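Local coordinates for RNA-binding protein RO60 (Deinococcus radiodurans, PDB 2NVO) that binds small RNAs that accumulate during recovery from ultraviolet irradiation and contributes to the bacterium's resistance to that radiation, at residues A450-T464 and Y482-G496. Numbering follows the deposited sequence.
Sequences AAQERLDVDTFVVYT and YAQKMGRAPKLIVVG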
loop_
_atom_site.group_PDB
_atom_site.type_symbol
_atom_site.label_atom_id
_atom_site.label_comp_id
_atom_site.label_asym_id
_atom_site.label_seq_id
_atom_site.Cartn_x
_atom_site.Cartn_y
_atom_site.Cartn_z
ATOM N N ALA A 450 -19.969 -22.415 -12.504
ATOM C CA ALA A 450 -19.154 -22.344 -13.716
ATOM C C ALA A 450 -18.899 -23.742 -14.293
ATOM O O ALA A 450 -18.897 -23.924 -15.513
ATOM C CB ALA A 450 -17.829 -21.632 -13.451
ATOM N N ALA A 451 -18.674 -24.718 -13.422
ATOM C CA ALA A 451 -18.424 -26.093 -13.883
ATOM C C ALA A 451 -19.675 -26.674 -14.532
ATOM O O ALA A 451 -19.608 -27.286 -15.602
ATOM C CB ALA A 451 -17.963 -26.969 -12.743
ATOM N N GLN A 452 -20.816 -26.460 -13.881
ATOM C CA GLN A 452 -22.118 -26.816 -14.426
ATOM C C GLN A 452 -22.353 -26.190 -15.805
ATOM O O GLN A 452 -22.908 -26.824 -16.707
ATOM C CB GLN A 452 -23.213 -26.372 -13.456
ATOM C CG GLN A 452 -24.622 -26.759 -13.869
ATOM C CD GLN A 452 -25.621 -26.644 -12.723
ATOM O OE1 GLN A 452 -25.315 -26.095 -11.661
ATOM N NE2 GLN A 452 -26.823 -27.169 -12.937
ATOM N N GLU A 453 -21.940 -24.938 -15.969
ATOM C CA GLU A 453 -22.126 -24.240 -17.237
ATOM C C GLU A 453 -20.958 -24.470 -18.199
ATOM O O GLU A 453 -20.925 -23.893 -19.268
ATOM C CB GLU A 453 -22.326 -22.733 -17.006
ATOM C CG GLU A 453 -23.494 -22.375 -16.063
ATOM C CD GLU A 453 -24.814 -23.035 -16.454
ATOM O OE1 GLU A 453 -25.271 -22.839 -17.599
ATOM O OE2 GLU A 453 -25.404 -23.751 -15.607
ATOM N N ARG A 454 -20.007 -25.306 -17.797
ATOM C CA ARG A 454 -18.767 -25.506 -18.544
ATOM C C ARG A 454 -18.139 -24.193 -19.028
ATOM O O ARG A 454 -17.657 -24.090 -20.167
ATOM C CB ARG A 454 -18.978 -26.506 -19.692
ATOM C CG ARG A 454 -19.598 -27.822 -19.220
ATOM C CD ARG A 454 -19.841 -28.797 -20.372
ATOM N NE ARG A 454 -20.312 -28.116 -21.576
ATOM C CZ ARG A 454 -19.519 -27.746 -22.580
ATOM N NH1 ARG A 454 -18.212 -27.994 -22.528
ATOM N NH2 ARG A 454 -20.028 -27.124 -23.633
ATOM N N LEU A 455 -18.150 -23.192 -18.145
ATOM C CA LEU A 455 -17.506 -21.909 -18.404
ATOM C C LEU A 455 -16.029 -21.984 -18.026
ATOM O O LEU A 455 -15.680 -22.425 -16.930
ATOM C CB LEU A 455 -18.181 -20.799 -17.588
ATOM C CG LEU A 455 -17.692 -19.374 -17.831
ATOM C CD1 LEU A 455 -18.059 -18.915 -19.247
ATOM C CD2 LEU A 455 -18.247 -18.407 -16.760
ATOM N N ASP A 456 -15.162 -21.565 -18.936
ATOM C CA ASP A 456 -13.737 -21.515 -18.645
ATOM C C ASP A 456 -13.426 -20.269 -17.809
ATOM O O ASP A 456 -13.606 -19.147 -18.268
ATOM C CB ASP A 456 -12.915 -21.505 -19.936
ATOM C CG ASP A 456 -12.771 -22.897 -20.557
ATOM O OD1 ASP A 456 -13.284 -23.101 -21.683
ATOM O OD2 ASP A 456 -12.149 -23.786 -19.924
ATOM N N VAL A 457 -12.946 -20.486 -16.593
ATOM C CA VAL A 457 -12.606 -19.405 -15.660
ATOM C C VAL A 457 -11.236 -19.667 -15.059
ATOM O O VAL A 457 -10.970 -20.767 -14.592
ATOM C CB VAL A 457 -13.650 -19.328 -14.518
ATOM C CG1 VAL A 457 -13.228 -18.294 -13.434
ATOM C CG2 VAL A 457 -15.033 -18.998 -15.092
ATOM N N ASP A 458 -10.357 -18.669 -15.086
ATOM C CA ASP A 458 -9.066 -18.778 -14.428
ATOM C C ASP A 458 -9.134 -18.305 -12.966
ATOM O O ASP A 458 -8.552 -18.925 -12.071
ATOM C CB ASP A 458 -8.030 -17.913 -15.148
ATOM C CG ASP A 458 -7.807 -18.342 -16.578
ATOM O OD1 ASP A 458 -7.635 -19.554 -16.784
ATOM O OD2 ASP A 458 -7.814 -17.466 -17.467
ATOM N N THR A 459 -9.833 -17.193 -12.741
ATOM C CA THR A 459 -9.820 -16.534 -11.426
ATOM C C THR A 459 -11.234 -16.241 -10.952
ATOM O O THR A 459 -11.964 -15.520 -11.619
ATOM C CB THR A 459 -9.085 -15.192 -11.530
ATOM O OG1 THR A 459 -7.856 -15.373 -12.259
ATOM C CG2 THR A 459 -8.802 -14.630 -10.133
ATOM N N PHE A 460 -11.638 -16.831 -9.836
ATOM C CA PHE A 460 -12.946 -16.527 -9.248
ATOM C C PHE A 460 -12.710 -15.473 -8.167
ATOM O O PHE A 460 -11.761 -15.605 -7.405
ATOM C CB PHE A 460 -13.533 -17.789 -8.594
ATOM C CG PHE A 460 -13.995 -18.838 -9.591
ATOM C CD1 PHE A 460 -15.295 -18.850 -10.057
ATOM C CD2 PHE A 460 -13.114 -19.803 -10.049
ATOM C CE1 PHE A 460 -15.710 -19.820 -10.964
ATOM C CE2 PHE A 460 -13.528 -20.792 -10.947
ATOM C CZ PHE A 460 -14.809 -20.791 -11.409
ATOM N N VAL A 461 -13.527 -14.423 -8.118
ATOM C CA VAL A 461 -13.394 -13.427 -7.050
ATOM C C VAL A 461 -14.759 -13.178 -6.425
ATOM O O VAL A 461 -15.715 -12.848 -7.122
ATOM C CB VAL A 461 -12.837 -12.064 -7.545
ATOM C CG1 VAL A 461 -12.617 -11.138 -6.334
ATOM C CG2 VAL A 461 -11.525 -12.256 -8.284
ATOM N N VAL A 462 -14.848 -13.353 -5.115
ATOM C CA VAL A 462 -16.091 -13.102 -4.415
ATOM C C VAL A 462 -15.957 -11.804 -3.637
ATOM O O VAL A 462 -14.983 -11.620 -2.921
ATOM C CB VAL A 462 -16.416 -14.249 -3.433
ATOM C CG1 VAL A 462 -17.623 -13.848 -2.500
ATOM C CG2 VAL A 462 -16.711 -15.530 -4.218
ATOM N N TYR A 463 -16.938 -10.922 -3.769
ATOM C CA TYR A 463 -16.938 -9.692 -2.997
ATOM C C TYR A 463 -18.098 -9.713 -1.999
ATOM O O TYR A 463 -19.252 -9.887 -2.389
ATOM C CB TYR A 463 -17.050 -8.481 -3.929
ATOM C CG TYR A 463 -15.746 -8.127 -4.598
ATOM C CD1 TYR A 463 -14.758 -7.438 -3.897
ATOM C CD2 TYR A 463 -15.498 -8.467 -5.930
ATOM C CE1 TYR A 463 -13.546 -7.097 -4.502
ATOM C CE2 TYR A 463 -14.285 -8.135 -6.551
ATOM C CZ TYR A 463 -13.322 -7.438 -5.831
ATOM O OH TYR A 463 -12.118 -7.096 -6.417
ATOM N N THR A 464 -17.777 -9.512 -0.720
ATOM C CA THR A 464 -18.792 -9.449 0.326
ATOM C C THR A 464 -18.407 -8.346 1.333
ATOM O O THR A 464 -17.389 -7.685 1.163
ATOM C CB THR A 464 -19.002 -10.832 1.006
ATOM O OG1 THR A 464 -20.154 -10.783 1.867
ATOM C CG2 THR A 464 -17.801 -11.241 1.806
ATOM N N TYR A 482 -14.088 -28.613 -10.273
ATOM C CA TYR A 482 -13.919 -27.822 -11.491
ATOM C C TYR A 482 -12.724 -28.344 -12.284
ATOM O O TYR A 482 -12.818 -28.575 -13.484
ATOM C CB TYR A 482 -13.709 -26.334 -11.166
ATOM C CG TYR A 482 -13.650 -25.451 -12.397
ATOM C CD1 TYR A 482 -14.763 -24.747 -12.835
ATOM C CD2 TYR A 482 -12.479 -25.333 -13.119
ATOM C CE1 TYR A 482 -14.693 -23.935 -13.984
ATOM C CE2 TYR A 482 -12.399 -24.538 -14.240
ATOM C CZ TYR A 482 -13.501 -23.848 -14.673
ATOM O OH TYR A 482 -13.377 -23.075 -15.805
ATOM N N ALA A 483 -11.597 -28.509 -11.599
ATOM C CA ALA A 483 -10.389 -29.019 -12.232
ATOM C C ALA A 483 -10.681 -30.369 -12.864
ATOM O O ALA A 483 -10.290 -30.616 -13.994
ATOM C CB ALA A 483 -9.279 -29.150 -11.208
ATOM N N GLN A 484 -11.386 -31.233 -12.135
ATOM C CA GLN A 484 -11.713 -32.566 -12.640
ATOM C C GLN A 484 -12.589 -32.565 -13.886
ATOM O O GLN A 484 -12.449 -33.437 -14.744
ATOM C CB GLN A 484 -12.360 -33.423 -11.549
ATOM C CG GLN A 484 -11.343 -34.180 -10.706
ATOM C CD GLN A 484 -11.782 -34.385 -9.264
ATOM O OE1 GLN A 484 -12.976 -34.312 -8.938
ATOM N NE2 GLN A 484 -10.812 -34.634 -8.386
ATOM N N LYS A 485 -13.498 -31.602 -13.984
ATOM C CA LYS A 485 -14.426 -31.566 -15.096
ATOM C C LYS A 485 -13.915 -30.750 -16.271
ATOM O O LYS A 485 -14.253 -31.036 -17.420
ATOM C CB LYS A 485 -15.793 -31.037 -14.656
ATOM C CG LYS A 485 -16.649 -30.617 -15.829
ATOM C CD LYS A 485 -18.097 -30.443 -15.460
ATOM C CE LYS A 485 -18.930 -30.232 -16.716
ATOM N NZ LYS A 485 -20.362 -29.986 -16.408
ATOM N N MET A 486 -13.092 -29.745 -15.991
ATOM C CA MET A 486 -12.708 -28.787 -17.025
ATOM C C MET A 486 -11.251 -28.895 -17.457
ATOM O O MET A 486 -10.863 -28.321 -18.471
ATOM C CB MET A 486 -13.029 -27.359 -16.568
ATOM C CG MET A 486 -14.493 -27.165 -16.224
ATOM S SD MET A 486 -15.507 -27.171 -17.694
ATOM C CE MET A 486 -14.765 -25.826 -18.621
ATOM N N GLY A 487 -10.455 -29.621 -16.685
ATOM C CA GLY A 487 -9.055 -29.844 -17.018
ATOM C C GLY A 487 -8.099 -28.694 -16.734
ATOM O O GLY A 487 -6.959 -28.694 -17.210
ATOM N N ARG A 488 -8.568 -27.716 -15.964
ATOM C CA ARG A 488 -7.774 -26.571 -15.522
ATOM C C ARG A 488 -8.021 -26.348 -14.030
ATOM O O ARG A 488 -9.126 -26.587 -13.529
ATOM C CB ARG A 488 -8.188 -25.306 -16.278
ATOM C CG ARG A 488 -7.271 -24.895 -17.413
ATOM C CD ARG A 488 -7.171 -26.005 -18.420
ATOM N NE ARG A 488 -6.295 -25.712 -19.554
ATOM C CZ ARG A 488 -5.825 -26.661 -20.357
ATOM N NH1 ARG A 488 -6.135 -27.930 -20.108
ATOM N NH2 ARG A 488 -5.047 -26.356 -21.390
ATOM N N ALA A 489 -7.001 -25.884 -13.323
ATOM C CA ALA A 489 -7.165 -25.529 -11.923
ATOM C C ALA A 489 -7.256 -24.006 -11.732
ATOM O O ALA A 489 -6.263 -23.287 -11.866
ATOM C CB ALA A 489 -6.042 -26.126 -11.077
ATOM N N PRO A 490 -8.457 -23.504 -11.410
ATOM C CA PRO A 490 -8.547 -22.047 -11.306
ATOM C C PRO A 490 -8.127 -21.598 -9.896
ATOM O O PRO A 490 -7.733 -22.425 -9.062
ATOM C CB PRO A 490 -10.039 -21.780 -11.502
ATOM C CG PRO A 490 -10.742 -23.108 -11.152
ATOM C CD PRO A 490 -9.671 -24.158 -10.908
ATOM N N LYS A 491 -8.230 -20.303 -9.627
ATOM C CA LYS A 491 -7.954 -19.788 -8.290
ATOM C C LYS A 491 -9.207 -19.118 -7.736
ATOM O O LYS A 491 -10.086 -18.714 -8.485
ATOM C CB LYS A 491 -6.801 -18.784 -8.326
ATOM C CG LYS A 491 -5.440 -19.393 -8.660
ATOM C CD LYS A 491 -4.377 -18.318 -8.706
ATOM C CE LYS A 491 -2.979 -18.900 -8.825
ATOM N NZ LYS A 491 -2.830 -19.619 -10.101
ATOM N N LEU A 492 -9.272 -18.988 -6.420
ATOM C CA LEU A 492 -10.402 -18.308 -5.784
ATOM C C LEU A 492 -9.877 -17.224 -4.840
ATOM O O LEU A 492 -8.995 -17.488 -4.023
ATOM C CB LEU A 492 -11.236 -19.311 -4.985
ATOM C CG LEU A 492 -12.257 -18.673 -4.033
ATOM C CD1 LEU A 492 -13.313 -17.913 -4.842
ATOM C CD2 LEU A 492 -12.893 -19.737 -3.116
ATOM N N ILE A 493 -10.414 -16.014 -4.961
ATOM C CA ILE A 493 -10.099 -14.932 -4.023
ATOM C C ILE A 493 -11.421 -14.576 -3.356
ATOM O O ILE A 493 -12.410 -14.366 -4.039
ATOM C CB ILE A 493 -9.570 -13.661 -4.735
ATOM C CG1 ILE A 493 -8.339 -13.973 -5.620
ATOM C CG2 ILE A 493 -9.249 -12.550 -3.705
ATOM C CD1 ILE A 493 -7.879 -12.817 -6.476
ATOM N N VAL A 494 -11.439 -14.576 -2.032
ATOM C CA VAL A 494 -12.595 -14.106 -1.278
ATOM C C VAL A 494 -12.225 -12.793 -0.578
ATOM O O VAL A 494 -11.298 -12.734 0.226
ATOM C CB VAL A 494 -13.057 -15.176 -0.249
ATOM C CG1 VAL A 494 -14.282 -14.668 0.535
ATOM C CG2 VAL A 494 -13.392 -16.475 -0.981
ATOM N N VAL A 495 -12.952 -11.736 -0.917
ATOM C CA VAL A 495 -12.725 -10.422 -0.359
ATOM C C VAL A 495 -13.833 -10.052 0.643
ATOM O O VAL A 495 -14.981 -9.861 0.260
ATOM C CB VAL A 495 -12.668 -9.359 -1.470
ATOM C CG1 VAL A 495 -12.287 -7.979 -0.848
ATOM C CG2 VAL A 495 -11.645 -9.754 -2.504
ATOM N N GLY A 496 -13.477 -9.985 1.920
ATOM C CA GLY A 496 -14.371 -9.434 2.926
ATOM C C GLY A 496 -14.045 -7.983 3.105
ATOM O O GLY A 496 -13.173 -7.636 3.915
HETATM O O HOH W 1 -22.986 -29.626 -17.412
HETATM O O HOH W 2 -10.369 -23.349 -17.378
HETATM O O HOH W 3 -6.742 -21.810 -14.869
#
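Strands 459-464 and 491-496 run parallel, their directions 14° from each other, and six backbone hydrogen bonds join them, beginning just ahead of the first strand with K491 N to D458 O and ending with T464 N to V495 O. With helix 475-486 between them they form a beta-alpha-beta crossover of the VWFA-like domain, and the same contact also joins the ends of helices 445-452 and 475-486. Y482 shows how one side chain can link helix to loop. A chi1 of -175° swings its ring away from its own backbone N and toward the turn after helix 445-452, where its hydroxyl donates to L455 O at 2.6 Å, in the carbonyl plane and on a lone pair, and accepts from V457 N at 2.7 Å. The edge of the F460 ring meets the Y482 face in a T-shaped stack, planes at 84°, while P490 CG packs at the F460 edge, 3.6 Å from CE2. On the other side of the sheet, V495 CB lies 3.7 Å from Y463 CD1, and helix 522-530 covers both residues through M526. At the strand end, T464 OG1 is hydrogen-bonded to D370 OD2, and the T464 side chain lies about 6 Å from the bound calcium ion. Nearer the surface, the extended K485 chain crosses R454 at about a right angle, its CE 3.5 Å from R454 CG. Its NZ donates to A451 O at 2.9 Å from above the carbonyl plane, opposite the face used by R454 N in the Schellman motif.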